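Side-chain contacts in periplasmic binding protein component of an ABC type zinc uptake transporter (Synechocystis sp., PDB 1PQ4), which binds zinc ions in the periplasm and probably delivers them to an ABC-type zinc uptake transporter: residues Y14-I19 / K150-L155; P65-L70 / M77-S82; I134-T139 / A271-N276; Q144-A149 / A169-L174; I212-E217 / K250-I255. All coordinates share one frame; numbering follows the deposited sequence.

In the fold
The five contacts sample both lobes and the long helices packed against them. Contacts 1, 3 and 4 use helix 138-155: contact 1 sets helix 10-20 against its C-terminal part, contact 4 pairs its middle with helix 160-185, and contact 3 packs its N-terminal end against helix 273-288. Contacts 1, 3 and 5 are buried, whereas 2 and 4 are partly buried. Contact 1 is methyl against methyl; contact 2 adds a methionine methyl against a leucine CB and backbone oxygen, contact 4 a ring and a hydroxyl; contact 5 sets an isoleucine against two serines. Contact 3, nearest the zinc, has a hydrogen bond between its segments. Contacts 1 and 5, about 37 Å apart between centres, lie on opposite sides of the chain's centre.

Contact 1: residues Y14-I19 / K150-L155; sequences YFLEKI and KELAEL
L152 has CG anti to its carbonyl carbon (chi1 -73°), and an extended second torsion (-176°) sends CD1 straight on toward helix 10-20. In I19 the CG2 branch stands anti to the backbone N while CG1 lies beside that N, and it is CG2 that meets the leucine. L16 sits one turn earlier on the same helix and turns its CD1 to the same place. The contact therefore converges on one methyl: L152 CD1 lies 3.8 Å from L16 CD1 and 4.1 Å from I19 CG2. Each pair of side chains meets at a slant rather than end-on. The backbones stay well separated, with the closest CA atoms, those of I19 and L152, 9.0 Å apart, and the area buried between the two segments is modest at 96 Å².

Neighbouring elements complete the setting. V7 and I5 of strand 3-7 touch L16 and L152 respectively, so the leucine pair lies against the N-terminal parallel sheet, while I19 also rests on A149 and A145, one and two turns back along helix 138-155. Polar groups work at the margins: I19 O accepts a hydrogen bond from N166 ND2, and K18 forms a salt bridge with E173, both tying helix 10-20 to helix 160-185.

The geometry joins two helices of the N-terminal alpha/beta lobe over its sheet. Since the three touching residues are buried and meet through methyl carbons alone, the attraction between these segments is that of dispersion and burial from water, with direction supplied by side-chain shape rather than by polar bonds.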
# COMPACT_ATOMS: atom_id res chain seq x y z
N TYR A 14 7.75 -7.81 1.10
CA TYR A 14 7.03 -9.04 0.80
C TYR A 14 7.21 -9.37 -0.73
O TYR A 14 7.49 -10.50 -1.12
CB TYR A 14 5.55 -8.85 1.11
CG TYR A 14 4.68 -10.07 0.86
CD1 TYR A 14 4.52 -11.05 1.85
CD2 TYR A 14 4.04 -10.25 -0.36
CE1 TYR A 14 3.75 -12.17 1.63
CE2 TYR A 14 3.26 -11.40 -0.62
CZ TYR A 14 3.13 -12.35 0.40
OH TYR A 14 2.41 -13.48 0.21
N PHE A 15 7.01 -8.36 -1.56
CA PHE A 15 7.13 -8.52 -3.01
C PHE A 15 8.55 -8.95 -3.34
O PHE A 15 8.77 -9.87 -4.13
CB PHE A 15 6.87 -7.20 -3.72
CG PHE A 15 5.53 -6.58 -3.43
CD1 PHE A 15 5.34 -5.22 -3.74
CD2 PHE A 15 4.48 -7.32 -2.90
CE1 PHE A 15 4.12 -4.59 -3.50
CE2 PHE A 15 3.22 -6.70 -2.66
CZ PHE A 15 3.04 -5.35 -2.95
N LEU A 16 9.54 -8.27 -2.75
CA LEU A 16 10.92 -8.63 -3.04
C LEU A 16 11.28 -10.02 -2.58
O LEU A 16 12.07 -10.72 -3.26
CB LEU A 16 11.91 -7.63 -2.42
CG LEU A 16 12.25 -6.45 -3.36
CD1 LEU A 16 13.10 -6.94 -4.54
CD2 LEU A 16 10.94 -5.84 -3.92
N GLU A 17 10.79 -10.40 -1.39
CA GLU A 17 11.08 -11.76 -0.89
C GLU A 17 10.50 -12.80 -1.86
O GLU A 17 11.13 -13.80 -2.13
CB GLU A 17 10.46 -11.96 0.50
CG GLU A 17 10.77 -13.32 1.18
CD GLU A 17 12.26 -13.62 1.29
OE1 GLU A 17 13.09 -12.68 1.37
OE2 GLU A 17 12.61 -14.84 1.30
N LYS A 18 9.30 -12.57 -2.36
CA LYS A 18 8.65 -13.52 -3.28
C LYS A 18 9.42 -13.62 -4.61
O LYS A 18 9.57 -14.69 -5.19
CB LYS A 18 7.23 -13.04 -3.58
CG LYS A 18 6.25 -13.29 -2.42
CD LYS A 18 5.92 -14.81 -2.38
CE LYS A 18 5.17 -15.22 -1.09
NZ LYS A 18 4.56 -16.59 -1.26
N ILE A 19 9.91 -12.49 -5.07
CA ILE A 19 10.59 -12.46 -6.37
C ILE A 19 12.04 -12.88 -6.28
O ILE A 19 12.56 -13.63 -7.12
CB ILE A 19 10.49 -11.04 -6.94
CG1 ILE A 19 9.04 -10.76 -7.33
CG2 ILE A 19 11.48 -10.85 -8.15
CD1 ILE A 19 8.74 -9.29 -7.61
N LYS A 150 12.11 -8.12 -13.86
CA LYS A 150 12.84 -7.76 -15.09
C LYS A 150 14.06 -6.92 -14.71
O LYS A 150 15.16 -7.16 -15.21
CB LYS A 150 11.90 -6.97 -16.04
CG LYS A 150 12.61 -6.28 -17.21
CD LYS A 150 11.74 -5.21 -17.89
CE LYS A 150 12.58 -4.31 -18.83
NZ LYS A 150 13.78 -3.67 -18.15
N GLU A 151 13.90 -5.93 -13.82
CA GLU A 151 15.06 -5.14 -13.45
C GLU A 151 16.08 -5.90 -12.65
O GLU A 151 17.29 -5.67 -12.83
CB GLU A 151 14.65 -3.88 -12.70
CG GLU A 151 13.79 -3.02 -13.57
CD GLU A 151 14.59 -2.06 -14.46
OE1 GLU A 151 15.64 -2.46 -15.00
OE2 GLU A 151 14.14 -0.91 -14.60
N LEU A 152 15.64 -6.80 -11.77
CA LEU A 152 16.60 -7.59 -10.97
C LEU A 152 17.40 -8.56 -11.87
O LEU A 152 18.59 -8.87 -11.60
CB LEU A 152 15.89 -8.41 -9.87
CG LEU A 152 15.37 -7.59 -8.67
CD1 LEU A 152 14.76 -8.51 -7.60
CD2 LEU A 152 16.54 -6.77 -8.13
N ALA A 153 16.74 -9.09 -12.90
CA ALA A 153 17.43 -10.01 -13.82
C ALA A 153 18.52 -9.26 -14.62
O ALA A 153 19.52 -9.84 -14.99
CB ALA A 153 16.39 -10.69 -14.79
N GLU A 154 18.30 -7.96 -14.86
CA GLU A 154 19.28 -7.12 -15.57
C GLU A 154 20.47 -6.85 -14.66
O GLU A 154 21.60 -6.74 -15.11
CB GLU A 154 18.65 -5.79 -15.96
CG GLU A 154 17.56 -5.88 -17.01
CD GLU A 154 18.10 -6.35 -18.34
OE1 GLU A 154 19.14 -5.81 -18.78
OE2 GLU A 154 17.48 -7.25 -18.95
N LEU A 155 20.22 -6.74 -13.37
CA LEU A 155 21.28 -6.48 -12.42
C LEU A 155 22.06 -7.73 -12.07
O LEU A 155 23.24 -7.68 -11.70
CB LEU A 155 20.66 -5.91 -11.14
CG LEU A 155 20.94 -4.50 -10.59
CD1 LEU A 155 21.54 -3.59 -11.63
CD2 LEU A 155 19.64 -3.95 -10.03

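Contact 2: residues P65-L70 / M77-S82; sequences PWLEKL and MKLIDS
M77 and L70 meet where helix 67-73 comes back toward the sheet in a beta-alpha-beta crossover, strand 54-57 to helix to strand 78-81. The methionine's terminal methyl does the touching: M77 CE is 3.7 Å from L70 O and 4.0 Å from L70 CB, so it lies against the helix backbone and the root of the leucine rather than against the leucine's tip. Two residues on, in the strand itself, L79 CD1 approaches L67 CD2 at 4.2 Å, with the two side chains slanting past each other.

Torsions explain the reach of the methionine. Its CG takes the crowded position between backbone N and carbonyl carbon (chi1 83°), and from there the chain is extended through SD, which carries CE across to the helix. L67 and L70 stand one turn apart and so present the same side of the helix to the strand.

Farther out, Y55 of the neighbouring parallel strand touches L70, M77 and L79, giving the three a common partner. L70 also reaches L49, and a weak hydrogen bond joins M77 N to N74 OD1 in the link between helix and strand. Backbone bonds of K78 and I80 to Y55, and of I80 and S82 to L57, hold the strand in place. Within the strand segment, L79 CD2 comes to 4.1 Å from M77 CE.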
# COMPACT_ATOMS: atom_id res chain seq x y z
N PRO A 65 9.72 13.48 -2.05
CA PRO A 65 10.37 14.18 -0.93
C PRO A 65 11.79 13.73 -0.56
O PRO A 65 12.57 14.51 -0.03
CB PRO A 65 9.41 13.93 0.23
CG PRO A 65 8.11 13.62 -0.43
CD PRO A 65 8.50 12.81 -1.60
N TRP A 66 12.12 12.47 -0.81
CA TRP A 66 13.42 11.94 -0.42
C TRP A 66 14.28 11.65 -1.61
O TRP A 66 15.44 11.25 -1.43
CB TRP A 66 13.27 10.58 0.29
CG TRP A 66 12.06 10.40 1.09
CD1 TRP A 66 11.52 11.30 1.97
CD2 TRP A 66 11.20 9.26 1.11
NE1 TRP A 66 10.38 10.78 2.54
CE2 TRP A 66 10.16 9.53 2.03
CE3 TRP A 66 11.21 8.02 0.44
CZ2 TRP A 66 9.14 8.61 2.30
CZ3 TRP A 66 10.20 7.10 0.72
CH2 TRP A 66 9.17 7.40 1.64
N LEU A 67 13.72 11.79 -2.81
CA LEU A 67 14.48 11.40 -3.99
C LEU A 67 15.91 11.96 -4.11
O LEU A 67 16.86 11.18 -4.33
CB LEU A 67 13.68 11.71 -5.27
CG LEU A 67 13.25 10.52 -6.15
CD1 LEU A 67 12.98 11.03 -7.54
CD2 LEU A 67 14.33 9.46 -6.23
N GLU A 68 16.07 13.27 -3.93
CA GLU A 68 17.40 13.88 -4.04
C GLU A 68 18.34 13.32 -3.00
O GLU A 68 19.52 13.08 -3.29
CB GLU A 68 17.31 15.40 -3.88
CG GLU A 68 16.59 16.07 -5.03
CD GLU A 68 17.16 15.66 -6.37
OE1 GLU A 68 18.38 15.85 -6.59
OE2 GLU A 68 16.40 15.13 -7.21
N LYS A 69 17.82 13.08 -1.80
CA LYS A 69 18.66 12.55 -0.72
C LYS A 69 19.09 11.12 -0.98
O LYS A 69 20.21 10.75 -0.69
CB LYS A 69 17.92 12.64 0.62
CG LYS A 69 17.59 14.08 1.02
CD LYS A 69 16.92 14.16 2.40
CE LYS A 69 16.67 15.61 2.78
NZ LYS A 69 16.11 15.72 4.14
N LEU A 70 18.19 10.30 -1.53
CA LEU A 70 18.60 8.93 -1.85
C LEU A 70 19.73 8.92 -2.87
O LEU A 70 20.71 8.19 -2.71
CB LEU A 70 17.43 8.14 -2.47
CG LEU A 70 16.20 8.00 -1.61
CD1 LEU A 70 15.12 7.21 -2.41
CD2 LEU A 70 16.62 7.26 -0.29
N MET A 77 23.61 3.12 -6.94
CA MET A 77 22.46 2.23 -6.89
C MET A 77 21.41 2.50 -7.95
O MET A 77 21.07 3.64 -8.27
CB MET A 77 21.79 2.25 -5.52
CG MET A 77 20.86 3.36 -5.29
SD MET A 77 20.22 3.30 -3.59
CE MET A 77 19.43 4.84 -3.58
N LYS A 78 20.88 1.41 -8.49
CA LYS A 78 19.87 1.52 -9.51
C LYS A 78 18.53 1.86 -8.87
O LYS A 78 18.13 1.25 -7.88
CB LYS A 78 19.75 0.17 -10.27
N LEU A 79 17.84 2.83 -9.44
CA LEU A 79 16.50 3.18 -8.96
C LEU A 79 15.51 2.40 -9.82
O LEU A 79 15.42 2.61 -11.04
CB LEU A 79 16.24 4.65 -9.15
CG LEU A 79 17.17 5.56 -8.32
CD1 LEU A 79 16.78 7.00 -8.54
CD2 LEU A 79 17.06 5.24 -6.85
N ILE A 80 14.77 1.49 -9.21
CA ILE A 80 13.77 0.72 -9.96
C ILE A 80 12.41 1.34 -9.75
O ILE A 80 11.89 1.35 -8.64
CB ILE A 80 13.75 -0.74 -9.50
CG1 ILE A 80 15.07 -1.42 -9.89
CG2 ILE A 80 12.59 -1.46 -10.13
CD1 ILE A 80 15.36 -2.74 -9.17
N ASP A 81 11.81 1.85 -10.83
CA ASP A 81 10.50 2.48 -10.73
C ASP A 81 9.43 1.41 -10.90
O ASP A 81 9.10 1.00 -12.03
CB ASP A 81 10.38 3.54 -11.82
CG ASP A 81 9.02 4.20 -11.84
OD1 ASP A 81 8.15 3.89 -10.99
OD2 ASP A 81 8.83 5.03 -12.74
N SER A 82 8.85 0.95 -9.80
CA SER A 82 7.90 -0.15 -9.94
C SER A 82 6.55 0.20 -10.51
O SER A 82 5.79 -0.69 -10.86
CB SER A 82 7.75 -0.93 -8.61
OG SER A 82 6.93 -0.22 -7.74

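Contact 3: residues I134-T139 / A271-N276; sequences IWLSPT and ADWSSN
The indole N-H of W273 is given to the backbone carbonyl of W135, with NE1 2.7 Å from O. The oxygen is approached nearly along the C=O axis (162°), but the bond is bent at the hydrogen (138°) and the acceptor is tilted 25° out of the indole plane. W135 O consequently sits by the ring edge, where it also lies 3.4 Å from W273 CE2.

Farther round the same edge, W273 CH2 reaches P138 CA at 4.1 Å, with P138 CG at 4.4 Å from CH2. L136 CD2 approaches obliquely, 4.2 Å from NE1. CG of W273 is anti to the backbone N, which projects the indole from the first turn of helix 273-288 toward the residues that lead into helix 138-155. F15 meets this indole edge-to-face, and L174 and L177 pack on it too.

The acceptor residue has its own role: W135 NE1 donates to P268 O, which would help hold the second indole in place; its ring meets H133 and lies edge-to-face with F62. The side chain of W135 comes within about 5 Å of the zinc ion. W273 thus belongs to an outer layer behind H37, H133 and H197, the three-histidine zinc site held between the two lobes of this binding-protein family.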
# COMPACT_ATOMS: atom_id res chain seq x y z
N ILE A 134 -0.74 2.12 -5.02
CA ILE A 134 -0.91 1.00 -5.95
C ILE A 134 -0.51 -0.37 -5.36
O ILE A 134 -0.79 -1.41 -5.97
CB ILE A 134 -0.08 1.25 -7.25
CG1 ILE A 134 1.42 1.41 -6.87
CG2 ILE A 134 -0.66 2.51 -7.96
CD1 ILE A 134 2.15 0.38 -6.05
N TRP A 135 0.09 -0.37 -4.17
CA TRP A 135 0.55 -1.66 -3.64
C TRP A 135 -0.55 -2.46 -2.97
O TRP A 135 -0.29 -3.58 -2.48
CB TRP A 135 1.73 -1.45 -2.65
CG TRP A 135 1.30 -0.73 -1.36
CD1 TRP A 135 0.81 -1.30 -0.21
CD2 TRP A 135 1.37 0.67 -1.13
NE1 TRP A 135 0.58 -0.31 0.74
CE2 TRP A 135 0.92 0.90 0.20
CE3 TRP A 135 1.78 1.77 -1.92
CZ2 TRP A 135 0.87 2.19 0.76
CZ3 TRP A 135 1.73 3.04 -1.37
CH2 TRP A 135 1.29 3.24 -0.03
N LEU A 136 -1.76 -1.90 -2.94
CA LEU A 136 -2.86 -2.61 -2.29
C LEU A 136 -3.83 -3.21 -3.30
O LEU A 136 -4.92 -3.62 -2.94
CB LEU A 136 -3.58 -1.66 -1.30
CG LEU A 136 -2.63 -1.31 -0.13
CD1 LEU A 136 -3.18 -0.09 0.61
CD2 LEU A 136 -2.43 -2.49 0.82
N SER A 137 -3.43 -3.21 -4.57
CA SER A 137 -4.24 -3.82 -5.64
C SER A 137 -3.51 -5.05 -6.15
O SER A 137 -2.43 -4.92 -6.77
CB SER A 137 -4.40 -2.84 -6.81
OG SER A 137 -4.94 -3.51 -7.94
N PRO A 138 -4.04 -6.28 -5.92
CA PRO A 138 -3.31 -7.47 -6.44
C PRO A 138 -3.07 -7.36 -7.97
O PRO A 138 -2.04 -7.79 -8.48
CB PRO A 138 -4.26 -8.65 -6.16
CG PRO A 138 -4.98 -8.20 -4.87
CD PRO A 138 -5.24 -6.67 -5.15
N THR A 139 -4.03 -6.77 -8.66
CA THR A 139 -3.94 -6.62 -10.12
C THR A 139 -2.74 -5.75 -10.49
O THR A 139 -1.94 -6.12 -11.34
CB THR A 139 -5.28 -6.04 -10.63
OG1 THR A 139 -6.26 -7.08 -10.48
CG2 THR A 139 -5.26 -5.64 -12.12
N ALA A 271 3.51 -5.89 6.50
CA ALA A 271 4.52 -6.61 5.73
C ALA A 271 3.98 -7.98 5.30
O ALA A 271 4.42 -8.52 4.30
CB ALA A 271 5.81 -6.79 6.54
N ASP A 272 3.03 -8.53 6.05
CA ASP A 272 2.46 -9.89 5.77
C ASP A 272 1.33 -9.54 4.84
O ASP A 272 0.16 -9.71 5.14
CB ASP A 272 1.97 -10.47 7.13
CG ASP A 272 1.56 -11.93 7.05
OD1 ASP A 272 2.11 -12.69 6.23
OD2 ASP A 272 0.69 -12.35 7.85
N TRP A 273 1.73 -9.04 3.66
CA TRP A 273 0.81 -8.46 2.68
C TRP A 273 -0.39 -9.25 2.23
O TRP A 273 -1.48 -8.71 2.17
CB TRP A 273 1.63 -7.96 1.43
CG TRP A 273 0.85 -7.27 0.39
CD1 TRP A 273 0.52 -5.93 0.33
CD2 TRP A 273 0.30 -7.88 -0.78
NE1 TRP A 273 -0.22 -5.68 -0.85
CE2 TRP A 273 -0.34 -6.87 -1.53
CE3 TRP A 273 0.31 -9.19 -1.28
CZ2 TRP A 273 -0.97 -7.13 -2.74
CZ3 TRP A 273 -0.32 -9.44 -2.50
CH2 TRP A 273 -0.95 -8.42 -3.21
N SER A 274 -0.17 -10.51 1.89
CA SER A 274 -1.28 -11.32 1.40
C SER A 274 -2.32 -11.63 2.49
O SER A 274 -3.53 -11.45 2.30
CB SER A 274 -0.72 -12.61 0.77
OG SER A 274 -1.79 -13.31 0.16
N SER A 275 -1.86 -12.10 3.63
CA SER A 275 -2.82 -12.39 4.70
C SER A 275 -3.45 -11.11 5.20
O SER A 275 -4.61 -11.11 5.57
CB SER A 275 -2.15 -13.20 5.82
OG SER A 275 -1.24 -12.40 6.53
N ASN A 276 -2.72 -9.99 5.20
CA ASN A 276 -3.35 -8.71 5.62
C ASN A 276 -4.48 -8.32 4.68
O ASN A 276 -5.56 -7.91 5.13
CB ASN A 276 -2.31 -7.58 5.62
CG ASN A 276 -2.89 -6.24 6.11
OD1 ASN A 276 -2.92 -5.24 5.38
ND2 ASN A 276 -3.36 -6.23 7.34

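Contact 4: residues Q144-A149 / A169-L174; sequences QATTIA and AFLAEL
The ring of F170 has L174 CD1 over the centre of one face, 3.7 Å above the plane, and is met obliquely by the methyl of A145, which touches CD1 at 3.8 Å and CE1 at 4.0 Å. The two helices, 138-155 and 160-185, form an antiparallel helical hairpin: their local axes run at 175° and come no closer than 10.6 Å. The CA atoms of A145 and L171, 7.8 Å apart, are the nearest across the segments.

Having CG anti to the backbone N (chi1 -171°) directs the F170 ring across to the opposing helix. L174, one turn on, lies against the ring from within its own helix, and A145 CB comes to the CD1-CE1 border from the same side of the ring plane as L174 CD1. Around it, Y14, F15 and K18 of helix 10-20 and V141 also touch F170, making the ring a meeting point of three helices.

On the more exposed side, L171 and T146 meet at about a right angle. T146 OG1 hydrogen-bonds back to K142 O in its own helix, and it also lies 4.1 Å from both L171 CD1 and L171 CD2.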
# COMPACT_ATOMS: atom_id res chain seq x y z
N GLN A 144 3.74 -4.46 -10.90
CA GLN A 144 4.94 -4.06 -10.15
C GLN A 144 5.93 -5.20 -10.07
O GLN A 144 7.13 -5.02 -10.24
CB GLN A 144 4.56 -3.61 -8.73
CG GLN A 144 3.75 -2.30 -8.70
CD GLN A 144 2.88 -2.20 -7.44
OE1 GLN A 144 3.40 -2.10 -6.34
NE2 GLN A 144 1.56 -2.22 -7.63
N ALA A 145 5.41 -6.40 -9.81
CA ALA A 145 6.27 -7.56 -9.70
C ALA A 145 7.03 -7.85 -10.99
O ALA A 145 8.21 -8.23 -10.94
CB ALA A 145 5.42 -8.84 -9.31
N THR A 146 6.33 -7.75 -12.12
CA THR A 146 6.97 -8.01 -13.42
C THR A 146 8.14 -7.02 -13.66
O THR A 146 9.23 -7.42 -14.02
CB THR A 146 5.93 -7.92 -14.52
OG1 THR A 146 4.94 -8.91 -14.25
CG2 THR A 146 6.54 -8.15 -15.92
N THR A 147 7.90 -5.75 -13.37
CA THR A 147 8.90 -4.70 -13.55
C THR A 147 10.06 -5.00 -12.64
O THR A 147 11.22 -4.95 -13.04
CB THR A 147 8.28 -3.31 -13.23
OG1 THR A 147 7.24 -3.02 -14.17
CG2 THR A 147 9.36 -2.19 -13.28
N ILE A 148 9.77 -5.32 -11.38
CA ILE A 148 10.88 -5.60 -10.47
C ILE A 148 11.74 -6.80 -10.90
O ILE A 148 12.99 -6.72 -10.88
CB ILE A 148 10.33 -5.80 -9.03
CG1 ILE A 148 9.64 -4.50 -8.54
CG2 ILE A 148 11.47 -6.23 -8.11
CD1 ILE A 148 8.83 -4.64 -7.26
N ALA A 149 11.10 -7.91 -11.27
CA ALA A 149 11.85 -9.10 -11.65
C ALA A 149 12.71 -8.80 -12.88
O ALA A 149 13.87 -9.18 -12.94
CB ALA A 149 10.87 -10.27 -11.96
N ALA A 169 5.66 -17.80 -10.13
CA ALA A 169 5.02 -18.32 -8.93
C ALA A 169 4.23 -17.20 -8.26
O ALA A 169 3.06 -17.35 -7.90
CB ALA A 169 6.11 -18.89 -7.95
N PHE A 170 4.88 -16.05 -8.09
CA PHE A 170 4.15 -14.94 -7.45
C PHE A 170 2.96 -14.45 -8.30
O PHE A 170 1.92 -14.15 -7.73
CB PHE A 170 5.14 -13.78 -7.17
CG PHE A 170 4.56 -12.66 -6.33
CD1 PHE A 170 5.02 -11.36 -6.51
CD2 PHE A 170 3.62 -12.92 -5.33
CE1 PHE A 170 4.55 -10.33 -5.69
CE2 PHE A 170 3.14 -11.93 -4.52
CZ PHE A 170 3.61 -10.62 -4.69
N LEU A 171 3.06 -14.36 -9.64
CA LEU A 171 1.88 -13.91 -10.42
C LEU A 171 0.70 -14.88 -10.25
O LEU A 171 -0.45 -14.45 -10.18
CB LEU A 171 2.18 -13.77 -11.93
CG LEU A 171 3.25 -12.69 -12.25
CD1 LEU A 171 3.68 -12.79 -13.76
CD2 LEU A 171 2.66 -11.28 -11.88
N ALA A 172 0.98 -16.18 -10.20
CA ALA A 172 -0.12 -17.17 -10.04
C ALA A 172 -0.77 -17.02 -8.65
O ALA A 172 -1.99 -17.18 -8.49
CB ALA A 172 0.45 -18.60 -10.24
N GLU A 173 0.05 -16.78 -7.63
CA GLU A 173 -0.46 -16.56 -6.28
C GLU A 173 -1.33 -15.31 -6.31
O GLU A 173 -2.37 -15.25 -5.66
CB GLU A 173 0.67 -16.29 -5.27
CG GLU A 173 1.60 -17.44 -4.91
CD GLU A 173 2.77 -16.95 -4.03
OE1 GLU A 173 2.54 -16.26 -3.01
OE2 GLU A 173 3.94 -17.26 -4.35
N LEU A 174 -0.89 -14.28 -7.01
CA LEU A 174 -1.69 -13.05 -7.05
C LEU A 174 -3.07 -13.27 -7.68
O LEU A 174 -4.05 -12.66 -7.26
CB LEU A 174 -0.92 -11.91 -7.80
CG LEU A 174 0.31 -11.44 -6.97
CD1 LEU A 174 1.33 -10.67 -7.84
CD2 LEU A 174 -0.22 -10.54 -5.86

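Contact 5: residues I212-E217 / K250-I255; sequences IPIEVE and KSSEAI
I214 places its two branches on two consecutive serines of helix 250-259. Its CG1 stands anti to the carbonyl carbon, beside the backbone N (chi1 -65°), and the chain runs on extended (chi2 164°), so CD1 is the far end and meets S252: CD1 lies 3.5 Å from S252 OG and 4.0 Å from S252 CA. The other branch, CG2, is anti to the backbone N and lies 4.0 Å from S251 OG. One isoleucine thus straddles the first turn of the helix, with the CA atoms of I214 and S252 7.7 Å apart.

The serines are turned differently. S252 has OG beside its own N, close to the isoleucine tip, and makes a weak hydrogen bond with F242 O. S251 has OG between N and carbonyl carbon at a small torsion of 39°, where it is hydrogen-bonded to E220 OE2. Both hydroxyls therefore have polar partners elsewhere, and what they offer I214 is packing.

I214 follows directly on strand 210-213, and its backbone bonds to V195. Its side chain also touches I194, V241, L229 and P221, so it enters the hydrophobic layer between strands and helices of the C-terminal lobe. The next residue, E215, heads elsewhere: OE1 is hydrogen-bonded to ND1 of the zinc ligand H197, a second-shell link that would help orient, and may polarise, that imidazole.

The chemistry implies a division of labour: the S251 hydroxyl is bonded to E220 OE2 and that of S252 weakly to F242 O, which leaves the approach of I214 governed by van der Waals fit.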
# COMPACT_ATOMS: atom_id res chain seq x y z
N ILE A 212 -14.99 5.86 1.56
CA ILE A 212 -15.43 7.18 2.01
C ILE A 212 -14.37 7.60 3.02
O ILE A 212 -14.26 7.04 4.12
CB ILE A 212 -16.82 7.12 2.70
CG1 ILE A 212 -17.88 6.65 1.68
CG2 ILE A 212 -17.21 8.49 3.24
CD1 ILE A 212 -19.21 6.22 2.29
N PRO A 213 -13.55 8.57 2.66
CA PRO A 213 -12.51 8.96 3.62
C PRO A 213 -12.92 10.04 4.59
O PRO A 213 -13.76 10.89 4.28
CB PRO A 213 -11.37 9.42 2.71
CG PRO A 213 -12.10 10.04 1.55
CD PRO A 213 -13.24 9.06 1.30
N ILE A 214 -12.33 9.99 5.77
CA ILE A 214 -12.60 11.00 6.79
C ILE A 214 -11.55 12.13 6.65
O ILE A 214 -11.89 13.31 6.74
CB ILE A 214 -12.44 10.40 8.22
CG1 ILE A 214 -13.49 9.34 8.48
CG2 ILE A 214 -12.62 11.52 9.30
CD1 ILE A 214 -13.20 8.43 9.68
N GLU A 215 -10.28 11.79 6.50
CA GLU A 215 -9.28 12.86 6.36
C GLU A 215 -9.56 13.67 5.10
O GLU A 215 -10.09 13.15 4.13
CB GLU A 215 -7.85 12.31 6.32
CG GLU A 215 -7.46 11.64 5.05
CD GLU A 215 -5.95 11.74 4.74
OE1 GLU A 215 -5.10 11.32 5.57
OE2 GLU A 215 -5.63 12.24 3.62
N VAL A 216 -9.22 14.95 5.13
CA VAL A 216 -9.40 15.81 3.97
C VAL A 216 -8.07 16.47 3.67
O VAL A 216 -7.50 17.14 4.54
CB VAL A 216 -10.45 16.91 4.22
CG1 VAL A 216 -11.85 16.33 4.09
CG2 VAL A 216 -10.26 17.49 5.61
N GLU A 217 -7.55 16.26 2.46
CA GLU A 217 -6.28 16.84 2.08
C GLU A 217 -5.21 16.59 3.12
O GLU A 217 -4.50 17.52 3.53
N LYS A 250 -8.70 9.05 16.58
CA LYS A 250 -9.61 9.90 17.33
C LYS A 250 -10.91 10.24 16.58
O LYS A 250 -11.99 10.07 17.14
CB LYS A 250 -8.91 11.20 17.77
CG LYS A 250 -9.71 11.97 18.84
CD LYS A 250 -9.13 13.36 19.12
CE LYS A 250 -7.66 13.27 19.50
NZ LYS A 250 -6.87 14.49 19.12
N SER A 251 -10.85 10.71 15.33
CA SER A 251 -12.12 11.00 14.68
C SER A 251 -12.92 9.79 14.25
O SER A 251 -14.15 9.85 14.21
CB SER A 251 -11.96 12.03 13.53
OG SER A 251 -10.79 11.82 12.79
N SER A 252 -12.27 8.67 13.96
CA SER A 252 -13.00 7.48 13.59
C SER A 252 -13.81 7.04 14.81
O SER A 252 -14.95 6.64 14.68
CB SER A 252 -12.04 6.34 13.21
OG SER A 252 -11.26 6.68 12.06
N GLU A 253 -13.19 7.15 15.99
CA GLU A 253 -13.84 6.76 17.26
C GLU A 253 -15.03 7.67 17.57
O GLU A 253 -16.08 7.21 17.99
CB GLU A 253 -12.82 6.81 18.41
CG GLU A 253 -11.76 5.73 18.33
CD GLU A 253 -10.68 5.85 19.38
OE1 GLU A 253 -11.00 5.84 20.59
OE2 GLU A 253 -9.49 5.94 19.02
N ALA A 254 -14.88 8.96 17.31
CA ALA A 254 -15.96 9.90 17.61
C ALA A 254 -17.11 9.63 16.66
O ALA A 254 -18.27 9.66 17.06
CB ALA A 254 -15.46 11.36 17.48
N ILE A 255 -16.79 9.36 15.40
CA ILE A 255 -17.83 9.08 14.44
C ILE A 255 -18.55 7.82 14.80
O ILE A 255 -19.79 7.78 14.76
CB ILE A 255 -17.29 8.94 12.98
CG1 ILE A 255 -16.88 10.32 12.47
CG2 ILE A 255 -18.37 8.29 12.08
CD1 ILE A 255 -16.19 11.27 13.43